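Long-range contact in prophenoloxidase b (Marsupenaeus japonicus, PDB 3WKY), which probably oxidises phenols, hydroxylating monophenols and oxidising o-diphenols at a type 3 dicopper centre once the secreted proenzyme has been activated: residues Ile159-Trp170 and Asp469-Ser477. Sequence-based numbering, arbitrary orientation. Where two conformers were deposited one is given.
Sequences IINNQTEVVVEW and DNITVHIKS. With NAG (2-acetamido-2-deoxy-beta-D-glucopyranose), chain H; NAG (2-acetamido-2-deoxy-beta-D-glucopyranose), chain C; EDO (1,2-ethanediol), chain L.
H474 and E165 meet across two parallel strands, 165-169 and 472-477, that pair a segment of the copper-containing domain with one of the Ig-like domain. Five backbone bonds alternate between the strands, from T472 N to T164 O (2.9 Å) through to K476 N and V168 O (2.8 Å), adding 165-169 as an outermost strand to the chain's mixed sheet. The CB of H474 lies 3.7 Å from V167 CG2; with CG beside the backbone N (chi1 -64°) and near V166 O, the ring swings back toward E165. CD2 passes 3.5 Å from E165 OE1, CE1 faces C8 of the chain C N-acetylglucosamine at the ring edge, and at the tip NE2 donates to the anti lone pair of E165 OE1 (2.9 Å), the bond bent to 142° and the carboxylate turned 61° from the ring. A leucine in place of H474 would probably leave this carboxylate without its cross-strand donor and free to turn. The other side of the sheet is apolar: V166 CG1 meets V473 CG2 at 3.5 Å, and V168 lies alongside I475, with helix 145-160 packed against V166 and V168. Beyond the last bridge, S477 CB sits over the six-membered ring of W170, a CH-pi contact in one of two modelled W170 conformers. T164 CG2 touches the glycosylated N470 at ND2 (3.3 Å). Backbone bonds thus join the two domains, while opposite faces divide the side-chain chemistry: one largely polar, the other hydrocarbon against a helix.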
loop_
_atom_site.group_PDB
_atom_site.type_symbol
_atom_site.label_atom_id
_atom_site.label_comp_id
_atom_site.label_asym_id
_atom_site.label_seq_id
_atom_site.Cartn_x
_atom_site.Cartn_y
_atom_site.Cartn_z
ATOM N N ILE A 159 -34.838 -26.214 40.920
ATOM C CA ILE A 159 -36.161 -25.865 41.420
ATOM C C ILE A 159 -37.117 -27.050 41.268
ATOM O O ILE A 159 -37.889 -27.364 42.176
ATOM C CB ILE A 159 -36.717 -24.631 40.679
ATOM C CG1 ILE A 159 -35.906 -23.379 41.040
ATOM C CG2 ILE A 159 -38.191 -24.421 40.993
ATOM C CD1 ILE A 159 -36.278 -22.141 40.225
ATOM N N ILE A 160 -37.041 -27.713 40.120
ATOM C CA ILE A 160 -37.868 -28.880 39.838
ATOM C C ILE A 160 -37.579 -30.032 40.802
ATOM O O ILE A 160 -38.502 -30.693 41.281
ATOM C CB ILE A 160 -37.693 -29.332 38.367
ATOM C CG1 ILE A 160 -38.511 -28.424 37.441
ATOM C CG2 ILE A 160 -38.089 -30.790 38.185
ATOM C CD1 ILE A 160 -38.110 -28.497 35.981
ATOM N N ASN A 161 -36.303 -30.256 41.102
ATOM C CA ASN A 161 -35.914 -31.335 42.006
ATOM C C ASN A 161 -35.737 -30.882 43.454
ATOM O O ASN A 161 -35.013 -31.515 44.226
ATOM C CB ASN A 161 -34.659 -32.045 41.491
ATOM C CG ASN A 161 -34.893 -32.751 40.165
ATOM O OD1 ASN A 161 -35.260 -33.928 40.129
ATOM N ND2 ASN A 161 -34.692 -32.029 39.067
ATOM N N ASN A 162 -36.410 -29.791 43.809
ATOM C CA ASN A 162 -36.426 -29.274 45.179
ATOM C C ASN A 162 -35.046 -29.021 45.781
ATOM O O ASN A 162 -34.812 -29.287 46.961
ATOM C CB ASN A 162 -37.254 -30.188 46.085
ATOM C CG ASN A 162 -38.734 -30.144 45.755
ATOM O OD1 ASN A 162 -39.331 -29.068 45.684
ATOM N ND2 ASN A 162 -39.331 -31.312 45.539
ATOM N N GLN A 163 -34.143 -28.503 44.956
ATOM C CA GLN A 163 -32.798 -28.157 45.387
ATOM C C GLN A 163 -32.719 -26.636 45.466
ATOM O O GLN A 163 -33.079 -25.945 44.513
ATOM C CB GLN A 163 -31.791 -28.702 44.378
ATOM C CG GLN A 163 -30.349 -28.717 44.840
ATOM C CD GLN A 163 -29.442 -29.373 43.814
ATOM O OE1 GLN A 163 -29.872 -30.251 43.063
ATOM N NE2 GLN A 163 -28.186 -28.940 43.765
ATOM N N THR A 164 -32.277 -26.110 46.605
ATOM C CA THR A 164 -32.334 -24.669 46.834
ATOM C C THR A 164 -31.025 -23.943 46.512
ATOM O O THR A 164 -30.982 -22.711 46.490
ATOM C CB THR A 164 -32.741 -24.346 48.279
ATOM O OG1 THR A 164 -31.792 -24.928 49.179
ATOM C CG2 THR A 164 -34.121 -24.904 48.579
ATOM N N GLU A 165 -29.961 -24.704 46.277
ATOM C CA GLU A 165 -28.671 -24.113 45.934
ATOM C C GLU A 165 -28.048 -24.788 44.724
ATOM O O GLU A 165 -28.137 -26.007 44.560
ATOM C CB GLU A 165 -27.698 -24.194 47.114
ATOM C CG GLU A 165 -28.110 -23.393 48.331
ATOM C CD GLU A 165 -27.055 -23.412 49.420
ATOM O OE1 GLU A 165 -25.988 -22.790 49.229
ATOM O OE2 GLU A 165 -27.292 -24.057 50.462
ATOM N N VAL A 166 -27.419 -23.987 43.874
ATOM C CA VAL A 166 -26.622 -24.523 42.783
ATOM C C VAL A 166 -25.320 -23.727 42.701
ATOM O O VAL A 166 -25.273 -22.555 43.076
ATOM C CB VAL A 166 -27.390 -24.490 41.442
ATOM C CG1 VAL A 166 -27.681 -23.066 41.025
ATOM C CG2 VAL A 166 -26.612 -25.205 40.361
ATOM N N VAL A 167 -24.254 -24.378 42.251
ATOM C CA VAL A 167 -22.983 -23.700 42.041
ATOM C C VAL A 167 -22.565 -23.935 40.602
ATOM O O VAL A 167 -22.630 -25.063 40.111
ATOM C CB VAL A 167 -21.895 -24.226 42.992
ATOM C CG1 VAL A 167 -20.574 -23.510 42.740
ATOM C CG2 VAL A 167 -22.317 -24.046 44.442
ATOM N N VAL A 168 -22.176 -22.871 39.910
ATOM C CA VAL A 168 -21.608 -23.021 38.577
ATOM C C VAL A 168 -20.207 -22.408 38.563
ATOM O O VAL A 168 -19.937 -21.465 39.312
ATOM C CB VAL A 168 -22.519 -22.407 37.483
ATOM C CG1 VAL A 168 -22.475 -20.889 37.513
ATOM C CG2 VAL A 168 -22.131 -22.928 36.120
ATOM N N GLU A 169 -19.313 -22.955 37.741
ATOM C CA GLU A 169 -17.951 -22.432 37.658
ATOM C C GLU A 169 -17.383 -22.432 36.241
ATOM O O GLU A 169 -17.917 -23.092 35.350
ATOM C CB GLU A 169 -17.025 -23.183 38.612
ATOM C CG GLU A 169 -16.556 -24.538 38.131
ATOM C CD GLU A 169 -15.482 -25.118 39.038
ATOM O OE1 GLU A 169 -15.724 -26.188 39.639
ATOM O OE2 GLU A 169 -14.398 -24.501 39.153
ATOM N N TRP A 170 -16.303 -21.678 36.037
ATOM C CA TRP A 170 -15.653 -21.640 34.730
ATOM C C TRP A 170 -14.153 -21.424 34.829
ATOM O O TRP A 170 -13.618 -21.192 35.915
ATOM C CB TRP A 170 -16.286 -20.587 33.818
ATOM C CG TRP A 170 -15.641 -19.234 33.829
ATOM C CD1 TRP A 170 -14.678 -18.779 32.978
ATOM C CD2 TRP A 170 -15.947 -18.148 34.708
ATOM N NE1 TRP A 170 -14.353 -17.479 33.284
ATOM C CE2 TRP A 170 -15.122 -17.067 34.340
ATOM C CE3 TRP A 170 -16.838 -17.986 35.773
ATOM C CZ2 TRP A 170 -15.156 -15.842 35.007
ATOM C CZ3 TRP A 170 -16.872 -16.770 36.430
ATOM C CH2 TRP A 170 -16.037 -15.714 36.044
ATOM N N ASP A 469 -40.523 -19.812 44.491
ATOM C CA ASP A 469 -39.317 -20.622 44.354
ATOM C C ASP A 469 -38.214 -20.121 45.272
ATOM O O ASP A 469 -38.044 -18.915 45.457
ATOM C CB ASP A 469 -38.813 -20.618 42.912
ATOM C CG ASP A 469 -39.804 -21.220 41.950
ATOM O OD1 ASP A 469 -40.666 -22.004 42.402
ATOM O OD2 ASP A 469 -39.718 -20.911 40.741
ATOM N N ASN A 470 -37.474 -21.063 45.843
ATOM C CA ASN A 470 -36.363 -20.762 46.728
ATOM C C ASN A 470 -35.088 -21.266 46.063
ATOM O O ASN A 470 -34.770 -22.458 46.126
ATOM C CB ASN A 470 -36.592 -21.455 48.074
ATOM C CG ASN A 470 -35.455 -21.251 49.053
ATOM O OD1 ASN A 470 -34.720 -20.266 48.982
ATOM N ND2 ASN A 470 -35.317 -22.193 49.988
ATOM N N ILE A 471 -34.370 -20.363 45.398
ATOM C CA ILE A 471 -33.191 -20.759 44.637
ATOM C C ILE A 471 -32.060 -19.737 44.773
ATOM O O ILE A 471 -32.286 -18.526 44.703
ATOM C CB ILE A 471 -33.544 -21.006 43.146
ATOM C CG1 ILE A 471 -32.318 -21.479 42.362
ATOM C CG2 ILE A 471 -34.142 -19.758 42.516
ATOM C CD1 ILE A 471 -31.691 -22.754 42.901
ATOM N N THR A 472 -30.856 -20.242 45.018
ATOM C CA THR A 472 -29.655 -19.414 45.097
ATOM C C THR A 472 -28.612 -19.964 44.135
ATOM O O THR A 472 -28.343 -21.168 44.133
ATOM C CB THR A 472 -29.057 -19.412 46.520
ATOM O OG1 THR A 472 -29.945 -18.733 47.416
ATOM C CG2 THR A 472 -27.695 -18.711 46.539
ATOM N N VAL A 473 -28.027 -19.087 43.326
ATOM C CA VAL A 473 -27.003 -19.516 42.388
ATOM C C VAL A 473 -25.667 -18.950 42.825
ATOM O O VAL A 473 -25.477 -17.730 42.864
ATOM C CB VAL A 473 -27.318 -19.068 40.950
ATOM C CG1 VAL A 473 -26.168 -19.425 40.021
ATOM C CG2 VAL A 473 -28.609 -19.720 40.469
ATOM N N HIS A 474 -24.756 -19.845 43.183
ATOM C CA HIS A 474 -23.403 -19.452 43.542
ATOM C C HIS A 474 -22.539 -19.533 42.293
ATOM O O HIS A 474 -22.723 -20.430 41.461
ATOM C CB HIS A 474 -22.847 -20.371 44.631
ATOM C CG HIS A 474 -23.600 -20.297 45.924
ATOM N ND1 HIS A 474 -23.493 -19.225 46.784
ATOM C CD2 HIS A 474 -24.466 -21.162 46.505
ATOM C CE1 HIS A 474 -24.265 -19.430 47.838
ATOM N NE2 HIS A 474 -24.865 -20.598 47.693
ATOM N N ILE A 475 -21.608 -18.590 42.155
ATOM C CA ILE A 475 -20.699 -18.594 41.012
ATOM C C ILE A 475 -19.264 -18.663 41.503
ATOM O O ILE A 475 -18.825 -17.820 42.291
ATOM C CB ILE A 475 -20.891 -17.360 40.117
ATOM C CG1 ILE A 475 -22.312 -17.347 39.544
ATOM C CG2 ILE A 475 -19.850 -17.354 38.987
ATOM C CD1 ILE A 475 -22.663 -16.090 38.765
ATOM N N LYS A 476 -18.541 -19.668 41.022
ATOM C CA LYS A 476 -17.196 -19.948 41.497
ATOM C C LYS A 476 -16.198 -19.796 40.360
ATOM O O LYS A 476 -16.471 -20.191 39.229
ATOM C CB LYS A 476 -17.144 -21.365 42.064
ATOM C CG LYS A 476 -15.745 -21.872 42.390
ATOM C CD LYS A 476 -15.809 -23.261 43.016
ATOM C CE LYS A 476 -14.472 -23.966 42.898
ATOM N NZ LYS A 476 -14.421 -25.186 43.747
ATOM N N SER A 477 -15.047 -19.203 40.651
ATOM C CA SER A 477 -14.013 -19.047 39.638
ATOM C C SER A 477 -12.665 -18.844 40.308
ATOM O O SER A 477 -12.588 -18.647 41.524
ATOM C CB SER A 477 -14.329 -17.874 38.706
ATOM O OG SER A 477 -14.456 -16.664 39.435
HETATM C C1 NAG H . -34.468 -21.781 51.077
HETATM C C2 NAG H . -35.089 -21.670 52.480
HETATM C C3 NAG H . -34.107 -21.713 53.660
HETATM C C4 NAG H . -32.833 -22.492 53.363
HETATM C C5 NAG H . -32.325 -22.053 51.999
HETATM C C6 NAG H . -30.930 -22.580 51.674
HETATM C C7 NAG H . -37.155 -20.375 52.503
HETATM C C8 NAG H . -37.784 -19.026 52.698
HETATM N N2 NAG H . -35.826 -20.420 52.553
HETATM O O3 NAG H . -34.748 -22.289 54.777
HETATM O O4 NAG H . -31.865 -22.234 54.357
HETATM O O5 NAG H . -33.260 -22.516 51.054
HETATM O O6 NAG H . -31.018 -23.787 50.954
HETATM O O7 NAG H . -37.854 -21.368 52.306
HETATM C C1 NAG C . -28.111 -15.344 48.208
HETATM C C2 NAG C . -28.623 -15.812 49.574
HETATM C C3 NAG C . -30.104 -15.511 49.715
HETATM C C4 NAG C . -30.395 -14.032 49.482
HETATM C C5 NAG C . -29.641 -13.414 48.298
HETATM C C6 NAG C . -29.391 -11.943 48.624
HETATM C C7 NAG C . -27.593 -17.785 50.619
HETATM C C8 NAG C . -27.415 -19.271 50.516
HETATM N N2 NAG C . -28.432 -17.240 49.739
HETATM O O3 NAG C . -30.521 -15.887 51.012
HETATM O O4 NAG C . -31.781 -13.883 49.256
HETATM O O5 NAG C . -28.361 -13.965 48.030
HETATM O O6 NAG C . -30.260 -11.099 47.911
HETATM O O7 NAG C . -26.984 -17.138 51.469
HETATM C C1 EDO L . -32.692 -14.316 43.047
HETATM O O1 EDO L . -32.344 -15.699 42.820
HETATM C C2 EDO L . -33.280 -14.059 44.432
HETATM O O2 EDO L . -34.616 -14.575 44.487
#